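Local coordinates for protein citryl-spermidine/3,4-dihydroxybenzoyl-citryl-spermidine:spermidine ligase (Bacillus anthracis, PDB 3TO3) that catalyses the ATP-dependent condensation of spermidine with citryl-spermidine intermediates in the biosynthesis of the siderophore petrobactin, at residues Arg73-Thr77 and Ala521-Asp526. Sequence-based numbering, arbitrary orientation.
Sequences RERIT and AFVLAD
Phe522 packs against the guanidinium of Arg75: Phe522 CD1 lies 3.4 Å from Arg75 CZ, over one face, with the ring tilted to the guanidinium plane. Phe522 takes chi1 m (-69°), and its CE1 also meets Thr77 CB at 3.8 Å. Residues 73-77 are mostly extended. Arg73 and Glu74 end strand 65-74, and the chain kinks at Ile76 (phi/psi -63/-14). Residues 521-526 are helical, with Ala525 N hydrogen-bonded to Ala521 O and Asp526 N to Phe522 O, both at 3.0 Å. The nearest CA atoms, of Thr77 and Ala521, are 8.0 Å apart. A salt-bridge network of long side chains ties the N-terminal antiparallel sheet to helix 502-528 of the FhuF-like region. Arg73 is chi1 m, chi2 t, chi3 m. Arg75 is chi1 m, with chi2 (-96°) and chi3 (-135°) off the wells. Asp526, chi1 m, accepts a hydrogen-bonded salt bridge from each arginine: Arg73 NH1 to Asp526 OD1 (3.0 Å) and Arg75 NH2 to Asp526 OD2 (2.7 Å). Arg75 NH1 passes 4.2 Å from Ala525 CB and forms a salt bridge with Glu532; Arg73 NE forms one with Asp84. Thr77 OG1 hydrogen-bonds to Glu532 and Trp536. The Phe522 side chain is about 11 Å from bound ATP.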
loop_
_atom_site.group_PDB
_atom_site.type_symbol
_atom_site.label_atom_id
_atom_site.label_comp_id
_atom_site.label_asym_id
_atom_site.label_seq_id
_atom_site.Cartn_x
_atom_site.Cartn_y
_atom_site.Cartn_z
ATOM N N ARG B 73 18.900 -1.707 -32.601
ATOM C CA ARG B 73 18.458 -1.420 -33.945
ATOM C C ARG B 73 17.185 -0.583 -33.899
ATOM O O ARG B 73 16.407 -0.671 -32.941
ATOM C CB ARG B 73 18.119 -2.733 -34.655
ATOM C CG ARG B 73 19.274 -3.692 -34.895
ATOM C CD ARG B 73 18.765 -5.087 -35.342
ATOM N NE ARG B 73 18.249 -5.833 -34.186
ATOM C CZ ARG B 73 17.429 -6.879 -34.250
ATOM N NH1 ARG B 73 16.965 -7.338 -35.422
ATOM N NH2 ARG B 73 17.063 -7.466 -33.127
ATOM N N GLU B 74 16.959 0.183 -34.962
ATOM C CA GLU B 74 15.673 0.800 -35.220
ATOM C C GLU B 74 14.989 0.033 -36.360
ATOM O O GLU B 74 15.518 -0.045 -37.471
ATOM C CB GLU B 74 15.867 2.252 -35.603
ATOM C CG GLU B 74 14.595 3.056 -35.675
ATOM C CD GLU B 74 14.862 4.562 -35.785
ATOM O OE1 GLU B 74 14.427 5.339 -34.890
ATOM O OE2 GLU B 74 15.518 4.965 -36.769
ATOM N N ARG B 75 13.806 -0.520 -36.093
ATOM C CA ARG B 75 13.219 -1.526 -36.995
ATOM C C ARG B 75 12.177 -0.948 -37.912
ATOM O O ARG B 75 11.455 -0.031 -37.517
ATOM C CB ARG B 75 12.514 -2.561 -36.166
ATOM C CG ARG B 75 13.354 -3.084 -35.094
ATOM C CD ARG B 75 13.946 -4.329 -35.643
ATOM N NE ARG B 75 13.829 -5.312 -34.603
ATOM C CZ ARG B 75 13.615 -6.596 -34.794
ATOM N NH1 ARG B 75 13.474 -7.094 -36.024
ATOM N NH2 ARG B 75 13.532 -7.366 -33.719
ATOM N N ILE B 76 12.064 -1.490 -39.125
ATOM C CA ILE B 76 11.070 -0.973 -40.052
ATOM C C ILE B 76 9.657 -1.176 -39.507
ATOM O O ILE B 76 8.720 -0.502 -39.966
ATOM C CB ILE B 76 11.178 -1.560 -41.483
ATOM C CG1 ILE B 76 10.494 -2.910 -41.547
ATOM C CG2 ILE B 76 12.613 -1.672 -41.939
ATOM C CD1 ILE B 76 10.025 -3.231 -42.900
ATOM N N THR B 77 9.492 -2.003 -38.467
ATOM C CA THR B 77 8.138 -2.213 -37.989
ATOM C C THR B 77 7.900 -1.101 -36.940
ATOM O O THR B 77 8.140 -1.258 -35.756
ATOM C CB THR B 77 8.079 -3.633 -37.307
ATOM O OG1 THR B 77 8.141 -4.654 -38.311
ATOM C CG2 THR B 77 6.814 -3.860 -36.424
ATOM N N ALA B 521 5.959 -10.414 -36.140
ATOM C CA ALA B 521 6.916 -10.060 -37.180
ATOM C C ALA B 521 8.348 -10.032 -36.626
ATOM O O ALA B 521 9.290 -10.476 -37.276
ATOM C CB ALA B 521 6.555 -8.710 -37.804
ATOM N N PHE B 522 8.509 -9.533 -35.414
ATOM C CA PHE B 522 9.817 -9.596 -34.759
ATOM C C PHE B 522 10.346 -11.024 -34.543
ATOM O O PHE B 522 11.530 -11.293 -34.723
ATOM C CB PHE B 522 9.769 -8.882 -33.404
ATOM C CG PHE B 522 9.614 -7.397 -33.506
ATOM C CD1 PHE B 522 10.208 -6.698 -34.531
ATOM C CD2 PHE B 522 8.867 -6.706 -32.571
ATOM C CE1 PHE B 522 10.060 -5.333 -34.612
ATOM C CE2 PHE B 522 8.705 -5.358 -32.658
ATOM C CZ PHE B 522 9.303 -4.668 -33.678
ATOM N N VAL B 523 9.463 -11.921 -34.113
ATOM C CA VAL B 523 9.822 -13.295 -33.851
ATOM C C VAL B 523 10.196 -13.992 -35.157
ATOM O O VAL B 523 11.208 -14.668 -35.241
ATOM C CB VAL B 523 8.695 -14.047 -33.135
ATOM C CG1 VAL B 523 8.955 -15.527 -33.178
ATOM C CG2 VAL B 523 8.597 -13.590 -31.693
ATOM N N LEU B 524 9.416 -13.753 -36.198
ATOM C CA LEU B 524 9.690 -14.383 -37.466
ATOM C C LEU B 524 11.042 -13.917 -38.014
ATOM O O LEU B 524 11.840 -14.749 -38.451
ATOM C CB LEU B 524 8.541 -14.153 -38.457
ATOM C CG LEU B 524 7.208 -14.802 -38.064
ATOM C CD1 LEU B 524 6.196 -14.585 -39.167
ATOM C CD2 LEU B 524 7.328 -16.320 -37.722
ATOM N N ALA B 525 11.300 -12.604 -37.981
ATOM C CA ALA B 525 12.605 -12.069 -38.419
ATOM C C ALA B 525 13.799 -12.627 -37.624
ATOM O O ALA B 525 14.811 -13.052 -38.200
ATOM C CB ALA B 525 12.637 -10.538 -38.369
ATOM N N ASP B 526 13.707 -12.607 -36.302
ATOM C CA ASP B 526 14.897 -12.955 -35.547
ATOM C C ASP B 526 15.138 -14.453 -35.417
ATOM O O ASP B 526 16.263 -14.882 -35.316
ATOM C CB ASP B 526 14.937 -12.203 -34.217
ATOM C CG ASP B 526 14.906 -10.667 -34.418
ATOM O OD1 ASP B 526 15.755 -10.122 -35.173
ATOM O OD2 ASP B 526 14.008 -10.017 -33.848
#